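Local coordinates for protein peptidase M28 (PDB 3IIB) that binds two zinc ions and is probably a family M28 metallopeptidase with carboxypeptidase or dipeptidase activity, at residues A108-F113 with D129-I134. Sequence-based numbering, arbitrary orientation.
Sequences ATIVRF and DKIAFI
Phe-133 packs against Ile-110 and Arg-112 where strand 131-134 pairs in parallel with strand 108-113; Ile-131 and Lys-130 are the other large contributors. The phenyl group of Phe-133 is approached by two residues of the facing strand: CD1 of Ile-110 lies 3.9 Å from its CD2, and CG of Arg-112 comes to 3.7 Å from the same atom. The Phe-133 side chain lies beside that of Ile-110, pointing the same way. An alanine at Ile-110 would probably leave a gap beside Phe-133 CD2 and Ile-131 CB. Ile-131 packs its CG1 3.7 Å from Ala-108 CB, while its backbone accepts from Val-111 N and donates to Thr-109 O. Phe-133 bonds likewise, to Val-111 O and from Phe-113 N. The extended chain of Lys-130 passes obliquely across Val-111, with CD 3.5 Å from Val-111 CG2. One water bridges Thr-109 N and Asp-129 O. The pair belongs to a beta-alpha-beta unit with helix 116-120 in the crossover. The contact lies away from the zinc-binding residues. Strand 220-242 runs antiparallel beside 106-113, strand 168-172 runs parallel beside 131-134, and helix 203-213 covers the face of Ile-110 and Phe-133.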
loop_
_atom_site.group_PDB
_atom_site.type_symbol
_atom_site.label_atom_id
_atom_site.label_comp_id
_atom_site.label_asym_id
_atom_site.label_seq_id
_atom_site.Cartn_x
_atom_site.Cartn_y
_atom_site.Cartn_z
ATOM N N ALA A 108 17.096 12.308 -17.551
ATOM C CA ALA A 108 17.948 13.364 -17.026
ATOM C C ALA A 108 18.551 12.965 -15.718
ATOM O O ALA A 108 17.956 12.176 -14.975
ATOM C CB ALA A 108 17.146 14.661 -16.819
ATOM N N THR A 109 19.701 13.564 -15.417
ATOM C CA THR A 109 20.321 13.473 -14.090
ATOM C C THR A 109 19.513 14.279 -13.098
ATOM O O THR A 109 19.010 15.362 -13.421
ATOM C CB THR A 109 21.749 14.012 -14.159
ATOM O OG1 THR A 109 22.459 13.205 -15.099
ATOM C CG2 THR A 109 22.450 13.993 -12.798
ATOM N N ILE A 110 19.350 13.759 -11.891
ATOM C CA ILE A 110 18.639 14.491 -10.848
ATOM C C ILE A 110 19.585 15.242 -9.920
ATOM O O ILE A 110 20.788 14.954 -9.873
ATOM C CB ILE A 110 17.685 13.554 -10.021
ATOM C CG1 ILE A 110 18.474 12.623 -9.129
ATOM C CG2 ILE A 110 16.727 12.758 -10.945
ATOM C CD1 ILE A 110 17.650 11.915 -8.111
ATOM N N VAL A 111 19.043 16.229 -9.221
ATOM C CA VAL A 111 19.716 16.919 -8.131
ATOM C C VAL A 111 18.758 16.918 -6.956
ATOM O O VAL A 111 17.615 17.343 -7.085
ATOM C CB VAL A 111 20.138 18.372 -8.479
ATOM C CG1 VAL A 111 20.881 19.022 -7.271
ATOM C CG2 VAL A 111 20.991 18.421 -9.728
ATOM N N ARG A 112 19.238 16.434 -5.817
ATOM C CA ARG A 112 18.430 16.282 -4.630
ATOM C C ARG A 112 18.472 17.531 -3.747
ATOM O O ARG A 112 19.528 18.108 -3.531
ATOM C CB ARG A 112 18.930 15.082 -3.803
ATOM C CG ARG A 112 18.108 14.809 -2.555
ATOM C CD ARG A 112 18.743 13.710 -1.679
ATOM N NE ARG A 112 18.030 13.632 -0.403
ATOM C CZ ARG A 112 18.095 14.554 0.564
ATOM N NH1 ARG A 112 18.929 15.584 0.465
ATOM N NH2 ARG A 112 17.364 14.424 1.673
ATOM N N PHE A 113 17.305 17.897 -3.221
ATOM C CA PHE A 113 17.137 18.992 -2.265
ATOM C C PHE A 113 16.393 18.470 -1.055
ATOM O O PHE A 113 15.486 17.659 -1.201
ATOM C CB PHE A 113 16.380 20.151 -2.949
ATOM C CG PHE A 113 17.160 20.742 -4.091
ATOM C CD1 PHE A 113 18.123 21.719 -3.844
ATOM C CD2 PHE A 113 17.019 20.240 -5.397
ATOM C CE1 PHE A 113 18.927 22.208 -4.891
ATOM C CE2 PHE A 113 17.811 20.726 -6.430
ATOM C CZ PHE A 113 18.751 21.710 -6.188
ATOM N N ASP A 129 19.122 21.347 -17.720
ATOM C CA ASP A 129 19.144 19.975 -18.258
ATOM C C ASP A 129 18.891 18.873 -17.223
ATOM O O ASP A 129 18.958 17.684 -17.562
ATOM C CB ASP A 129 20.481 19.694 -18.956
ATOM C CG ASP A 129 20.856 20.787 -19.934
ATOM O OD1 ASP A 129 20.005 21.114 -20.783
ATOM O OD2 ASP A 129 21.982 21.325 -19.831
ATOM N N LYS A 130 18.552 19.245 -15.994
ATOM C CA LYS A 130 18.411 18.273 -14.921
ATOM C C LYS A 130 17.003 18.244 -14.354
ATOM O O LYS A 130 16.183 19.108 -14.612
ATOM C CB LYS A 130 19.414 18.582 -13.808
ATOM C CG LYS A 130 20.875 18.352 -14.266
ATOM C CD LYS A 130 21.883 18.551 -13.161
ATOM C CE LYS A 130 23.251 18.064 -13.565
ATOM N NZ LYS A 130 24.278 18.455 -12.540
ATOM N N ILE A 131 16.746 17.226 -13.559
ATOM C CA ILE A 131 15.458 17.106 -12.887
ATOM C C ILE A 131 15.683 17.358 -11.391
ATOM O O ILE A 131 16.558 16.734 -10.790
ATOM C CB ILE A 131 14.863 15.718 -13.126
ATOM C CG1 ILE A 131 14.307 15.621 -14.574
ATOM C CG2 ILE A 131 13.726 15.372 -12.100
ATOM C CD1 ILE A 131 13.869 14.206 -15.008
ATOM N N ALA A 132 14.892 18.249 -10.810
ATOM C CA ALA A 132 14.964 18.482 -9.359
ATOM C C ALA A 132 14.287 17.326 -8.647
ATOM O O ALA A 132 13.289 16.827 -9.137
ATOM C CB ALA A 132 14.297 19.825 -8.971
ATOM N N PHE A 133 14.827 16.954 -7.485
ATOM C CA PHE A 133 14.226 15.957 -6.585
ATOM C C PHE A 133 14.142 16.575 -5.185
ATOM O O PHE A 133 15.153 16.788 -4.533
ATOM C CB PHE A 133 15.048 14.645 -6.640
ATOM C CG PHE A 133 14.734 13.633 -5.553
ATOM C CD1 PHE A 133 13.409 13.314 -5.198
ATOM C CD2 PHE A 133 15.779 13.021 -4.856
ATOM C CE1 PHE A 133 13.145 12.403 -4.168
ATOM C CE2 PHE A 133 15.526 12.097 -3.867
ATOM C CZ PHE A 133 14.214 11.800 -3.501
ATOM N N ILE A 134 12.924 16.885 -4.733
ATOM C CA ILE A 134 12.710 17.331 -3.375
ATOM C C ILE A 134 12.399 16.110 -2.528
ATOM O O ILE A 134 11.444 15.376 -2.824
ATOM C CB ILE A 134 11.515 18.324 -3.249
ATOM C CG1 ILE A 134 11.750 19.606 -4.050
ATOM C CG2 ILE A 134 11.216 18.607 -1.713
ATOM C CD1 ILE A 134 10.555 20.625 -4.082
HETATM O O HOH W 1 20.685 15.567 -17.287
HETATM O O HOH W 2 23.457 16.031 -10.217
#